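NAD nucleotidase (PDB 3ZTV) degrades NAD in the periplasm to adenosine and nicotinamide riboside, combining pyrophosphatase activity with that of a zinc-dependent 5'-nucleotidase. Local coordinates at residues S14-N19 with A269-L274; N62-H67 with N94-T99; V449-M454 with G484-S489; Y474-T479 with V567-S572. All coordinates share one frame; numbering follows the deposited sequence.

Contact 1 (S14-N19 with A269-L274); sequences SILHIN and AVVGDL
His17 leans its imidazole over Gly272, the residue it pairs with across two antiparallel strands in the seven-stranded mixed sheet of the calcineurin-like phosphoesterase part of the chain. Its CG sits between the backbone N and the carbonyl carbon (chi1 69°), and Gly272 N lies over one ring face, toward the rim. Glycine suits this place because its bare CA leaves room for the ring. Ile15 and Leu274 project from the same face of the sheet, meeting at their first side-chain carbons, Ile15 CB to Leu274 CB 4.5 Å.

On the face of Leu16 and Asp273, one leucine methyl, Leu16 CD2, rests 4.1 Å from Asp273 CB. Further along, Ile18 CG2 and Val271 CG2 touch at 4.1 Å, their branched side chains crossing obliquely. Helix 46-59 packs against Leu16 and Val271.

Ile15 N and Leu274 O bond at 2.9 Å, and the reciprocal bond joins Leu274 N to Ile15 O; His17 and Gly272 pair likewise. A water donates to both Ile15 O and Asp273 OD1, 2.7 Å from the latter. With Arg288 in a salt bridge to OD1 and Tyr60 bonded to OD2, the buried carboxylate of Asp273 is well compensated and probably stays ionised.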
loop_
_atom_site.group_PDB
_atom_site.type_symbol
_atom_site.label_atom_id
_atom_site.label_comp_id
_atom_site.label_asym_id
_atom_site.label_seq_id
_atom_site.Cartn_x
_atom_site.Cartn_y
_atom_site.Cartn_z
ATOM N N SER A 14 -28.517 0.338 -17.355
ATOM C CA SER A 14 -28.597 -1.055 -17.790
ATOM C C SER A 14 -27.190 -1.567 -18.118
ATOM O O SER A 14 -26.686 -1.361 -19.220
ATOM C CB SER A 14 -29.532 -1.196 -18.996
ATOM O OG SER A 14 -30.842 -0.795 -18.620
ATOM N N ILE A 15 -26.556 -2.215 -17.147
ATOM C CA ILE A 15 -25.190 -2.704 -17.322
ATOM C C ILE A 15 -25.191 -4.035 -18.083
ATOM O O ILE A 15 -25.901 -4.966 -17.726
ATOM C CB ILE A 15 -24.485 -2.842 -15.965
ATOM C CG1 ILE A 15 -24.550 -1.503 -15.212
ATOM C CG2 ILE A 15 -23.050 -3.318 -16.149
ATOM C CD1 ILE A 15 -23.981 -1.562 -13.826
ATOM N N LEU A 16 -24.386 -4.091 -19.135
ATOM C CA LEU A 16 -24.227 -5.283 -19.976
ATOM C C LEU A 16 -22.735 -5.548 -20.056
ATOM O O LEU A 16 -21.969 -4.648 -20.427
ATOM C CB LEU A 16 -24.788 -5.025 -21.373
ATOM C CG LEU A 16 -26.296 -4.745 -21.429
ATOM C CD1 LEU A 16 -26.707 -4.169 -22.783
ATOM C CD2 LEU A 16 -27.076 -6.019 -21.136
ATOM N N HIS A 17 -22.293 -6.745 -19.681
ATOM C CA HIS A 17 -20.861 -6.943 -19.511
ATOM C C HIS A 17 -20.378 -8.354 -19.846
ATOM O O HIS A 17 -21.109 -9.344 -19.712
ATOM C CB HIS A 17 -20.457 -6.563 -18.082
ATOM C CG HIS A 17 -20.979 -7.497 -17.041
ATOM N ND1 HIS A 17 -22.270 -7.455 -16.556
ATOM C CD2 HIS A 17 -20.361 -8.494 -16.375
ATOM C CE1 HIS A 17 -22.424 -8.404 -15.647
ATOM N NE2 HIS A 17 -21.275 -9.045 -15.518
ATOM N N ILE A 18 -19.136 -8.418 -20.324
ATOM C CA ILE A 18 -18.398 -9.680 -20.458
ATOM C C ILE A 18 -17.002 -9.525 -19.844
ATOM O O ILE A 18 -16.567 -8.399 -19.521
ATOM C CB ILE A 18 -18.252 -10.167 -21.936
ATOM C CG1 ILE A 18 -17.231 -9.349 -22.741
ATOM C CG2 ILE A 18 -19.591 -10.173 -22.644
ATOM C CD1 ILE A 18 -16.827 -10.030 -24.067
ATOM N N ASN A 19 -16.272 -10.633 -19.717
ATOM C CA ASN A 19 -14.909 -10.584 -19.190
ATOM C C ASN A 19 -14.163 -11.832 -19.621
ATOM O O ASN A 19 -14.771 -12.877 -19.865
ATOM C CB ASN A 19 -14.913 -10.517 -17.660
ATOM C CG ASN A 19 -15.593 -11.722 -17.034
ATOM O OD1 ASN A 19 -14.942 -12.704 -16.636
ATOM N ND2 ASN A 19 -16.910 -11.665 -16.951
ATOM N N ALA A 269 -18.732 -16.841 -23.088
ATOM C CA ALA A 269 -19.899 -17.699 -22.838
ATOM C C ALA A 269 -21.136 -16.972 -22.329
ATOM O O ALA A 269 -22.248 -17.486 -22.499
ATOM C CB ALA A 269 -19.537 -18.813 -21.866
ATOM N N VAL A 270 -20.944 -15.795 -21.725
ATOM C CA VAL A 270 -22.023 -15.126 -20.989
ATOM C C VAL A 270 -22.044 -13.639 -21.261
ATOM O O VAL A 270 -20.986 -12.995 -21.322
ATOM C CB VAL A 270 -21.871 -15.351 -19.448
ATOM C CG1 VAL A 270 -22.707 -14.349 -18.623
ATOM C CG2 VAL A 270 -22.245 -16.781 -19.089
ATOM N N VAL A 271 -23.248 -13.096 -21.415
ATOM C CA VAL A 271 -23.460 -11.659 -21.313
ATOM C C VAL A 271 -24.222 -11.405 -20.015
ATOM O O VAL A 271 -25.350 -11.885 -19.854
ATOM C CB VAL A 271 -24.236 -11.105 -22.524
ATOM C CG1 VAL A 271 -24.728 -9.680 -22.248
ATOM C CG2 VAL A 271 -23.370 -11.145 -23.783
ATOM N N GLY A 272 -23.598 -10.680 -19.086
ATOM C CA GLY A 272 -24.276 -10.304 -17.854
ATOM C C GLY A 272 -25.150 -9.084 -18.086
ATOM O O GLY A 272 -24.788 -8.179 -18.828
ATOM N N ASP A 273 -26.296 -9.062 -17.418
ATOM C CA ASP A 273 -27.361 -8.079 -17.656
ATOM C C ASP A 273 -27.915 -7.670 -16.282
ATOM O O ASP A 273 -28.633 -8.443 -15.642
ATOM C CB ASP A 273 -28.411 -8.809 -18.511
ATOM C CG ASP A 273 -29.699 -8.029 -18.749
ATOM O OD1 ASP A 273 -29.872 -6.905 -18.250
ATOM O OD2 ASP A 273 -30.565 -8.597 -19.463
ATOM N N LEU A 274 -27.513 -6.490 -15.801
ATOM C CA LEU A 274 -27.888 -5.993 -14.475
ATOM C C LEU A 274 -28.537 -4.622 -14.603
ATOM O O LEU A 274 -27.886 -3.652 -14.981
ATOM C CB LEU A 274 -26.669 -5.925 -13.529
ATOM C CG LEU A 274 -27.003 -5.677 -12.051
ATOM C CD1 LEU A 274 -27.584 -6.948 -11.460
ATOM C CD2 LEU A 274 -25.781 -5.227 -11.253
HETATM O O HOH W 1 -28.754 -4.431 -18.369
HETATM O O HOH W 2 -18.318 -13.098 -20.401
#

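Contact 2 (N62-H67 with N94-T99); sequences NPLVLH and NFHYFT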
loop_
_atom_site.group_PDB
_atom_site.type_symbol
_atom_site.label_atom_id
_atom_site.label_comp_id
_atom_site.label_asym_id
_atom_site.label_seq_id
_atom_site.Cartn_x
_atom_site.Cartn_y
_atom_site.Cartn_z
ATOM N N ASN A 62 -30.648 3.445 -21.166
ATOM C CA ASN A 62 -29.346 3.775 -20.590
ATOM C C ASN A 62 -28.374 2.600 -20.482
ATOM O O ASN A 62 -27.846 2.321 -19.407
ATOM C CB ASN A 62 -29.529 4.457 -19.232
ATOM C CG ASN A 62 -30.371 5.712 -19.330
ATOM O OD1 ASN A 62 -30.344 6.404 -20.351
ATOM N ND2 ASN A 62 -31.131 6.008 -18.280
ATOM N N PRO A 63 -28.100 1.920 -21.609
ATOM C CA PRO A 63 -27.163 0.795 -21.544
ATOM C C PRO A 63 -25.718 1.257 -21.342
ATOM O O PRO A 63 -25.295 2.290 -21.866
ATOM C CB PRO A 63 -27.331 0.118 -22.914
ATOM C CG PRO A 63 -27.790 1.207 -23.821
ATOM C CD PRO A 63 -28.624 2.138 -22.971
ATOM N N LEU A 64 -24.977 0.467 -20.570
ATOM C CA LEU A 64 -23.547 0.681 -20.345
ATOM C C LEU A 64 -22.862 -0.650 -20.633
ATOM O O LEU A 64 -23.072 -1.626 -19.903
ATOM C CB LEU A 64 -23.315 1.113 -18.899
ATOM C CG LEU A 64 -21.868 1.283 -18.438
ATOM C CD1 LEU A 64 -21.196 2.408 -19.223
ATOM C CD2 LEU A 64 -21.792 1.549 -16.944
ATOM N N VAL A 65 -22.054 -0.691 -21.692
ATOM C CA VAL A 65 -21.546 -1.945 -22.230
ATOM C C VAL A 65 -20.062 -2.073 -21.912
ATOM O O VAL A 65 -19.264 -1.241 -22.338
ATOM C CB VAL A 65 -21.823 -2.030 -23.743
ATOM C CG1 VAL A 65 -21.372 -3.366 -24.300
ATOM C CG2 VAL A 65 -23.314 -1.818 -24.013
ATOM N N LEU A 66 -19.703 -3.107 -21.147
ATOM C CA LEU A 66 -18.379 -3.181 -20.513
ATOM C C LEU A 66 -17.646 -4.494 -20.758
ATOM O O LEU A 66 -18.262 -5.569 -20.845
ATOM C CB LEU A 66 -18.518 -3.000 -19.000
ATOM C CG LEU A 66 -19.293 -1.774 -18.516
ATOM C CD1 LEU A 66 -19.515 -1.870 -17.009
ATOM C CD2 LEU A 66 -18.594 -0.475 -18.889
ATOM N N HIS A 67 -16.319 -4.395 -20.830
ATOM C CA HIS A 67 -15.442 -5.563 -20.924
ATOM C C HIS A 67 -14.423 -5.502 -19.778
ATOM O O HIS A 67 -13.633 -4.555 -19.692
ATOM C CB HIS A 67 -14.728 -5.578 -22.272
ATOM C CG HIS A 67 -14.004 -6.857 -22.563
ATOM N ND1 HIS A 67 -13.083 -7.424 -21.701
ATOM C CD2 HIS A 67 -14.070 -7.676 -23.638
ATOM C CE1 HIS A 67 -12.629 -8.548 -22.233
ATOM N NE2 HIS A 67 -13.200 -8.716 -23.414
ATOM N N ASN A 94 -18.987 -2.440 -30.070
ATOM C CA ASN A 94 -19.212 -1.080 -29.578
ATOM C C ASN A 94 -19.330 -0.995 -28.055
ATOM O O ASN A 94 -20.229 -0.344 -27.513
ATOM C CB ASN A 94 -20.435 -0.458 -30.259
ATOM C CG ASN A 94 -20.210 -0.221 -31.736
ATOM O OD1 ASN A 94 -20.818 -0.878 -32.584
ATOM N ND2 ASN A 94 -19.323 0.710 -32.053
ATOM N N PHE A 95 -18.411 -1.662 -27.367
ATOM C CA PHE A 95 -18.277 -1.500 -25.922
ATOM C C PHE A 95 -18.028 -0.035 -25.558
ATOM O O PHE A 95 -17.344 0.682 -26.293
ATOM C CB PHE A 95 -17.100 -2.339 -25.425
ATOM C CG PHE A 95 -17.342 -3.816 -25.497
ATOM C CD1 PHE A 95 -17.081 -4.538 -26.657
ATOM C CD2 PHE A 95 -17.830 -4.483 -24.400
ATOM C CE1 PHE A 95 -17.319 -5.904 -26.708
ATOM C CE2 PHE A 95 -18.069 -5.848 -24.450
ATOM C CZ PHE A 95 -17.812 -6.553 -25.605
ATOM N N HIS A 96 -18.553 0.405 -24.424
ATOM C CA HIS A 96 -18.230 1.740 -23.926
ATOM C C HIS A 96 -16.852 1.812 -23.267
ATOM O O HIS A 96 -16.149 2.820 -23.391
ATOM C CB HIS A 96 -19.275 2.217 -22.919
ATOM C CG HIS A 96 -20.641 2.395 -23.496
ATOM N ND1 HIS A 96 -20.959 3.378 -24.409
ATOM C CD2 HIS A 96 -21.785 1.712 -23.267
ATOM C CE1 HIS A 96 -22.240 3.280 -24.725
ATOM N NE2 HIS A 96 -22.766 2.286 -24.035
ATOM N N TYR A 97 -16.486 0.760 -22.530
ATOM C CA TYR A 97 -15.207 0.725 -21.809
ATOM C C TYR A 97 -14.636 -0.673 -21.705
ATOM O O TYR A 97 -15.383 -1.650 -21.603
ATOM C CB TYR A 97 -15.343 1.292 -20.385
ATOM C CG TYR A 97 -15.935 2.688 -20.329
ATOM C CD1 TYR A 97 -15.150 3.809 -20.574
ATOM C CD2 TYR A 97 -17.280 2.890 -20.029
ATOM C CE1 TYR A 97 -15.691 5.081 -20.538
ATOM C CE2 TYR A 97 -17.824 4.162 -19.990
ATOM C CZ TYR A 97 -17.029 5.249 -20.237
ATOM O OH TYR A 97 -17.587 6.504 -20.190
ATOM N N PHE A 98 -13.307 -0.739 -21.718
ATOM C CA PHE A 98 -12.520 -1.956 -21.534
ATOM C C PHE A 98 -11.505 -1.637 -20.445
ATOM O O PHE A 98 -10.918 -0.546 -20.451
ATOM C CB PHE A 98 -11.788 -2.247 -22.848
ATOM C CG PHE A 98 -10.730 -3.335 -22.782
ATOM C CD1 PHE A 98 -11.044 -4.645 -22.461
ATOM C CD2 PHE A 98 -9.416 -3.037 -23.128
ATOM C CE1 PHE A 98 -10.058 -5.629 -22.439
ATOM C CE2 PHE A 98 -8.445 -4.013 -23.119
ATOM C CZ PHE A 98 -8.759 -5.309 -22.788
ATOM N N THR A 99 -11.293 -2.555 -19.505
ATOM C CA THR A 99 -10.207 -2.384 -18.537
ATOM C C THR A 99 -9.109 -3.423 -18.799
ATOM O O THR A 99 -9.375 -4.518 -19.291
ATOM C CB THR A 99 -10.703 -2.414 -17.054
ATOM O OG1 THR A 99 -9.759 -1.725 -16.223
ATOM C CG2 THR A 99 -10.874 -3.834 -16.561
#
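A beta-alpha-beta crossover brings His67 beside Phe98: strands 63-67 and 97-99 run parallel in the phosphoesterase sheet, with helices 76-79 and 84-93 in the connection. Their polar frame is made by the backbone. Val65 O receives His96 N at 2.8 Å and, weakly, Tyr97 N; beyond it His67 N bonds to Tyr97 O at 3.0 Å, and Thr99 N bonds to His67 O at 3.1 Å.

One face of the sheet carries an aromatic cluster. His67 and Phe98 lie side by side, both with CG anti to the backbone N (chi1 -169° and 170°), yet their rings are turned 80° apart, so that the Phe98 edge meets the His67 face, centroids 5.1 Å apart. The imidazole in turn offers its own edge to the face of Phe95 in a second T-shaped pair, centroids 5.7 Å apart. Val65 CG1 meets the Phe95 ring at CD2, 3.7 Å away.

On the face of Leu66 and Tyr97, two leucine methyls meet the edge of Tyr97 in its plane, Leu66 CD2 at 3.8 Å from Tyr97 CD2 and Leu64 CD1 at 3.9 Å from Tyr97 CE2. This apolar setting suits the ring, whose hydroxyl bonds to Asp144.

His67 also bonds through ND1 to Gly69 N and through NE2 to His21 ND1; an imidazole held at both nitrogens and bordered by two phenyl rings has little freedom to rotate.

Contact 3 (V449-M454 with G484-S489); sequences VLEDAM and GKRLVS
Glu451 reaches from its helix with both carboxylate oxygens to two successive backbone N-H groups. Arg486 N donates to the syn lone pair of Glu451 OE1 at 2.9 Å, almost straight at 175°, while Leu487 N bonds to Glu451 OE2, also at 2.9 Å, on the syn side but 33° out of the carboxylate plane. This joins helix 443-460 to the start of strand 487-493 in the C-terminal 5'-nucleotidase domain, where the helix packs on a mixed sheet. Just past the bonded amides the strand has a classic beta bulge, Val488 and Ser489 both facing Glu475.

A glutamate suits the place because its chain, bent at chi2 (-82°) to carry CD toward the strand, is long enough to present both oxygens. Two waters also donate to OE1, one of them shared with Gly484 O, so that three bonds grip this oxygen.

Apolar groups border the polar grip. Leu487 CB lies 3.2 Å from Glu451 OE2, and Leu487 CD1 reaches Leu450 CB at 4.2 Å. Met454 is bent at chi3, which puts its methyl CE against Leu487 CD2 at 3.9 Å and equally near Arg486 CB; an unbranched thioether can make this bend and set its methyl against both.

Further out, Arg486 stays extended from CG to NE and passes Met454 in the opposite direction. Its NE bonds to Glu478 O and its NH1 to Gln455 OE1. At the edge of the guanidinium, in plane, the second water accepts from Arg486 NH1 at 2.8 Å and donates to both Glu451 O and Glu451 OE1.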
loop_
_atom_site.group_PDB
_atom_site.type_symbol
_atom_site.label_atom_id
_atom_site.label_comp_id
_atom_site.label_asym_id
_atom_site.label_seq_id
_atom_site.Cartn_x
_atom_site.Cartn_y
_atom_site.Cartn_z
ATOM N N VAL A 449 5.370 -35.642 -3.953
ATOM C CA VAL A 449 4.579 -35.769 -5.173
ATOM C C VAL A 449 5.295 -36.633 -6.220
ATOM O O VAL A 449 4.644 -37.386 -6.944
ATOM C CB VAL A 449 4.105 -34.405 -5.752
ATOM C CG1 VAL A 449 5.235 -33.671 -6.432
ATOM C CG2 VAL A 449 2.946 -34.617 -6.725
ATOM N N LEU A 450 6.625 -36.549 -6.286
ATOM C CA LEU A 450 7.396 -37.437 -7.164
ATOM C C LEU A 450 7.224 -38.887 -6.729
ATOM O O LEU A 450 7.053 -39.778 -7.563
ATOM C CB LEU A 450 8.882 -37.070 -7.174
ATOM C CG LEU A 450 9.232 -35.700 -7.761
ATOM C CD1 LEU A 450 10.724 -35.409 -7.617
ATOM C CD2 LEU A 450 8.799 -35.609 -9.221
ATOM N N GLU A 451 7.261 -39.121 -5.421
ATOM C CA GLU A 451 7.044 -40.469 -4.900
ATOM C C GLU A 451 5.641 -40.970 -5.271
ATOM O O GLU A 451 5.465 -42.119 -5.694
ATOM C CB GLU A 451 7.255 -40.510 -3.382
ATOM C CG GLU A 451 8.681 -40.191 -2.904
ATOM C CD GLU A 451 9.645 -41.378 -2.977
ATOM O OE1 GLU A 451 9.212 -42.503 -3.309
ATOM O OE2 GLU A 451 10.846 -41.172 -2.672
ATOM N N ASP A 452 4.644 -40.103 -5.109
ATOM C CA ASP A 452 3.265 -40.451 -5.455
ATOM C C ASP A 452 3.156 -40.863 -6.920
ATOM O O ASP A 452 2.564 -41.898 -7.252
ATOM C CB ASP A 452 2.323 -39.261 -5.222
ATOM C CG ASP A 452 2.251 -38.819 -3.764
ATOM O OD1 ASP A 452 2.545 -39.619 -2.851
ATOM O OD2 ASP A 452 1.869 -37.651 -3.529
ATOM N N ALA A 453 3.717 -40.037 -7.797
ATOM C CA ALA A 453 3.601 -40.270 -9.230
ATOM C C ALA A 453 4.272 -41.574 -9.651
ATOM O O ALA A 453 3.705 -42.347 -10.428
ATOM C CB ALA A 453 4.161 -39.094 -10.001
ATOM N N MET A 454 5.473 -41.825 -9.136
ATOM C CA MET A 454 6.178 -43.076 -9.423
ATOM C C MET A 454 5.414 -44.300 -8.922
ATOM O O MET A 454 5.357 -45.331 -9.606
ATOM C CB MET A 454 7.596 -43.058 -8.840
ATOM C CG MET A 454 8.547 -42.152 -9.597
ATOM S SD MET A 454 10.267 -42.347 -9.072
ATOM C CE MET A 454 10.210 -41.568 -7.455
ATOM N N GLY A 484 10.309 -47.158 2.434
ATOM C CA GLY A 484 9.254 -47.099 1.437
ATOM C C GLY A 484 9.460 -46.057 0.354
ATOM O O GLY A 484 8.546 -45.777 -0.423
ATOM N N LYS A 485 10.667 -45.499 0.287
ATOM C CA LYS A 485 10.975 -44.416 -0.650
ATOM C C LYS A 485 11.774 -44.882 -1.864
ATOM O O LYS A 485 12.663 -45.731 -1.749
ATOM C CB LYS A 485 11.746 -43.307 0.065
ATOM C CG LYS A 485 11.023 -42.721 1.267
ATOM C CD LYS A 485 9.750 -41.978 0.853
ATOM C CE LYS A 485 9.031 -41.396 2.065
ATOM N NZ LYS A 485 7.927 -40.462 1.688
ATOM N N ARG A 486 11.459 -44.323 -3.029
ATOM C CA ARG A 486 12.205 -44.622 -4.249
ATOM C C ARG A 486 13.265 -43.565 -4.583
ATOM O O ARG A 486 14.227 -43.854 -5.293
ATOM C CB ARG A 486 11.253 -44.793 -5.441
ATOM C CG ARG A 486 10.320 -45.992 -5.353
ATOM C CD ARG A 486 9.581 -46.207 -6.671
ATOM N NE ARG A 486 8.776 -47.430 -6.660
ATOM C CZ ARG A 486 7.550 -47.519 -6.150
ATOM N NH1 ARG A 486 6.969 -46.459 -5.600
ATOM N NH2 ARG A 486 6.900 -48.677 -6.190
ATOM N N LEU A 487 13.088 -42.342 -4.093
ATOM C CA LEU A 487 14.025 -41.273 -4.431
ATOM C C LEU A 487 15.415 -41.491 -3.843
ATOM O O LEU A 487 15.559 -41.870 -2.680
ATOM C CB LEU A 487 13.482 -39.904 -4.013
ATOM C CG LEU A 487 12.361 -39.331 -4.890
ATOM C CD1 LEU A 487 11.776 -38.088 -4.243
ATOM C CD2 LEU A 487 12.862 -39.020 -6.290
ATOM N N VAL A 488 16.425 -41.232 -4.668
ATOM C CA VAL A 488 17.827 -41.344 -4.274
ATOM C C VAL A 488 18.437 -39.954 -4.096
ATOM O O VAL A 488 19.135 -39.690 -3.118
ATOM C CB VAL A 488 18.635 -42.139 -5.321
ATOM C CG1 VAL A 488 20.131 -42.082 -5.024
ATOM C CG2 VAL A 488 18.154 -43.579 -5.366
ATOM N N SER A 489 18.161 -39.065 -5.047
ATOM C CA SER A 489 18.647 -37.692 -4.979
ATOM C C SER A 489 17.690 -36.767 -5.727
ATOM O O SER A 489 17.069 -37.179 -6.706
ATOM C CB SER A 489 20.050 -37.604 -5.592
ATOM O OG SER A 489 20.027 -37.840 -6.987
HETATM O O HOH W 3 7.738 -43.767 -5.280
HETATM O O HOH W 4 7.246 -43.663 -1.762
#

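Contact 4 (Y474-T479 with V567-S572); sequences YEANET and VKFNAS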
loop_
_atom_site.group_PDB
_atom_site.type_symbol
_atom_site.label_atom_id
_atom_site.label_comp_id
_atom_site.label_asym_id
_atom_site.label_seq_id
_atom_site.Cartn_x
_atom_site.Cartn_y
_atom_site.Cartn_z
ATOM N N TYR A 474 16.196 -35.755 -10.837
ATOM C CA TYR A 474 16.245 -36.711 -9.744
ATOM C C TYR A 474 16.721 -38.086 -10.190
ATOM O O TYR A 474 16.687 -38.424 -11.378
ATOM C CB TYR A 474 14.879 -36.803 -9.031
ATOM C CG TYR A 474 13.793 -37.471 -9.848
ATOM C CD1 TYR A 474 12.982 -36.740 -10.713
ATOM C CD2 TYR A 474 13.578 -38.841 -9.754
ATOM C CE1 TYR A 474 11.983 -37.368 -11.465
ATOM C CE2 TYR A 474 12.588 -39.474 -10.497
ATOM C CZ TYR A 474 11.797 -38.736 -11.351
ATOM O OH TYR A 474 10.826 -39.391 -12.089
ATOM N N GLU A 475 17.204 -38.847 -9.213
ATOM C CA GLU A 475 17.511 -40.256 -9.389
ATOM C C GLU A 475 16.586 -41.032 -8.468
ATOM O O GLU A 475 16.291 -40.598 -7.350
ATOM C CB GLU A 475 18.974 -40.559 -9.037
ATOM C CG GLU A 475 19.331 -42.046 -9.150
ATOM C CD GLU A 475 20.813 -42.340 -8.985
ATOM O OE1 GLU A 475 21.630 -41.394 -8.976
ATOM O OE2 GLU A 475 21.154 -43.538 -8.867
ATOM N N ALA A 476 16.120 -42.177 -8.948
ATOM C CA ALA A 476 15.209 -43.008 -8.172
ATOM C C ALA A 476 15.429 -44.480 -8.493
ATOM O O ALA A 476 15.927 -44.819 -9.567
ATOM C CB ALA A 476 13.758 -42.613 -8.452
ATOM N N ASN A 477 15.060 -45.345 -7.552
ATOM C CA ASN A 477 15.101 -46.791 -7.760
ATOM C C ASN A 477 13.693 -47.333 -7.952
ATOM O O ASN A 477 12.758 -46.873 -7.297
ATOM C CB ASN A 477 15.719 -47.499 -6.553
ATOM C CG ASN A 477 17.166 -47.123 -6.322
ATOM O OD1 ASN A 477 17.928 -46.925 -7.268
ATOM N ND2 ASN A 477 17.550 -47.016 -5.053
ATOM N N GLU A 478 13.536 -48.326 -8.820
ATOM C CA GLU A 478 12.231 -48.957 -8.984
ATOM C C GLU A 478 11.781 -49.621 -7.688
ATOM O O GLU A 478 10.605 -49.573 -7.329
ATOM C CB GLU A 478 12.249 -49.982 -10.118
ATOM C CG GLU A 478 10.907 -50.673 -10.328
ATOM C CD GLU A 478 10.823 -51.423 -11.642
ATOM O OE1 GLU A 478 11.851 -51.538 -12.341
ATOM O OE2 GLU A 478 9.716 -51.900 -11.978
ATOM N N THR A 479 12.726 -50.243 -6.992
ATOM C CA THR A 479 12.442 -50.921 -5.733
ATOM C C THR A 479 12.543 -49.954 -4.555
ATOM O O THR A 479 13.609 -49.400 -4.304
ATOM C CB THR A 479 13.437 -52.081 -5.505
ATOM O OG1 THR A 479 13.365 -53.005 -6.599
ATOM C CG2 THR A 479 13.133 -52.804 -4.201
ATOM N N VAL A 567 15.958 -37.350 -15.542
ATOM C CA VAL A 567 15.616 -38.473 -14.677
ATOM C C VAL A 567 16.601 -39.628 -14.851
ATOM O O VAL A 567 16.865 -40.065 -15.977
ATOM C CB VAL A 567 14.190 -39.005 -14.955
ATOM C CG1 VAL A 567 13.916 -40.227 -14.098
ATOM C CG2 VAL A 567 13.157 -37.919 -14.691
ATOM N N LYS A 568 17.148 -40.104 -13.736
ATOM C CA LYS A 568 17.896 -41.358 -13.735
ATOM C C LYS A 568 17.099 -42.377 -12.943
ATOM O O LYS A 568 16.962 -42.268 -11.727
ATOM C CB LYS A 568 19.300 -41.205 -13.138
ATOM C CG LYS A 568 20.072 -42.531 -13.117
ATOM C CD LYS A 568 21.546 -42.366 -12.765
ATOM C CE LYS A 568 22.232 -43.726 -12.717
ATOM N NZ LYS A 568 23.706 -43.621 -12.537
ATOM N N PHE A 569 16.564 -43.368 -13.645
ATOM C CA PHE A 569 15.712 -44.364 -13.021
ATOM C C PHE A 569 16.379 -45.732 -13.069
ATOM O O PHE A 569 16.641 -46.274 -14.146
ATOM C CB PHE A 569 14.344 -44.404 -13.713
ATOM C CG PHE A 569 13.360 -45.342 -13.067
ATOM C CD1 PHE A 569 12.837 -45.060 -11.817
ATOM C CD2 PHE A 569 12.951 -46.500 -13.711
ATOM C CE1 PHE A 569 11.936 -45.915 -11.212
ATOM C CE2 PHE A 569 12.043 -47.364 -13.107
ATOM C CZ PHE A 569 11.533 -47.067 -11.861
ATOM N N ASN A 570 16.662 -46.275 -11.892
ATOM C CA ASN A 570 17.325 -47.566 -11.793
ATOM C C ASN A 570 16.276 -48.670 -11.736
ATOM O O ASN A 570 15.663 -48.899 -10.699
ATOM C CB ASN A 570 18.231 -47.602 -10.559
ATOM C CG ASN A 570 19.204 -46.430 -10.510
ATOM O OD1 ASN A 570 19.335 -45.754 -9.487
ATOM N ND2 ASN A 570 19.894 -46.185 -11.621
ATOM N N ALA A 571 16.052 -49.333 -12.866
ATOM C CA ALA A 571 15.032 -50.371 -12.953
ATOM C C ALA A 571 15.465 -51.608 -12.176
ATOM O O ALA A 571 16.654 -51.912 -12.094
ATOM C CB ALA A 571 14.752 -50.723 -14.404
ATOM N N SER A 572 14.500 -52.313 -11.596
ATOM C CA SER A 572 14.809 -53.516 -10.833
ATOM C C SER A 572 15.254 -54.629 -11.776
ATOM O O SER A 572 14.614 -54.879 -12.800
ATOM C CB SER A 572 13.604 -53.958 -10.005
ATOM O OG SER A 572 12.502 -54.262 -10.838
HETATM O O HOH W 5 23.908 -43.132 -10.013
HETATM O O HOH W 6 15.500 -50.692 -8.110
#
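Glu478 OE1 takes the backbone N-H of Ser572 at 2.9 Å and, more weakly, the hydroxyl Ser572 OG at 3.2 Å. The amide comes to the anti side of the oxygen, 34° out of the carboxylate plane. Glu478 follows the end of its strand, and its extended chain carries the carboxylate across to Ser572, while OE2 forms a salt bridge with Lys377, so both oxygens are engaged.

Four main-chain bonds precede this one: Lys568 N to Tyr474 O, Ala476 N to Lys568 O, Asn570 N to Ala476 O (2.8 Å, 177°) and Glu478 N to Asn570 O. Ala476 bonds through N to Lys568 and through O to Asn570, two residues apart, the signature of a parallel pair. Strand 567-570 thereby becomes an outermost strand of the four-stranded sheet in the C-terminal part of the chain, next to strand 472-477, whose other neighbour is strand 487-493.

On the solvent-facing side Glu475 and Lys568 lie side by side, both extended and pointing the same way. Their charged ends stay beyond salt-bridge range, Glu475 OE2 to Lys568 NZ 4.5 Å, and a water links them, accepting from NZ at 2.6 Å and donating weakly to OE2. Long aliphatic stems with charged tips suit this half-exposed face.

The buried face carries the packing, and large rings suit it. Tyr474 CE1 meets Val567 CG2 at 3.5 Å, and the tyrosine hydroxyl is satisfied by Pro467 O. Phe569 has CG anti to the backbone N (chi1 -176°); the far end of its ring, CZ, lies 3.5 Å from Glu478 CB, and the ring meets Phe466 edge-to-face.

The four contacts form two pairs, one in each half of the chain. Contacts 1 and 2, their centres 9 Å apart, adjoin in one sheet: strand 11-18 lies between 270-278 and 63-67, and Leu16 O is 2.8 Å from Leu66 N. Contacts 3 and 4 are as close, sharing the sheet in which strand 472-477 lies between 487-493 and 567-570. Between the pairs the centres are 48 to 57 Å apart. The first pair lies near the metal site: the side chains of His67 and Ile18 are about 9 and 11 Å from a zinc ion. The second lies at some distance from the nucleoside pocket, with the side chains of Met454 and Tyr474 about 13 and 14 Å from adenosine.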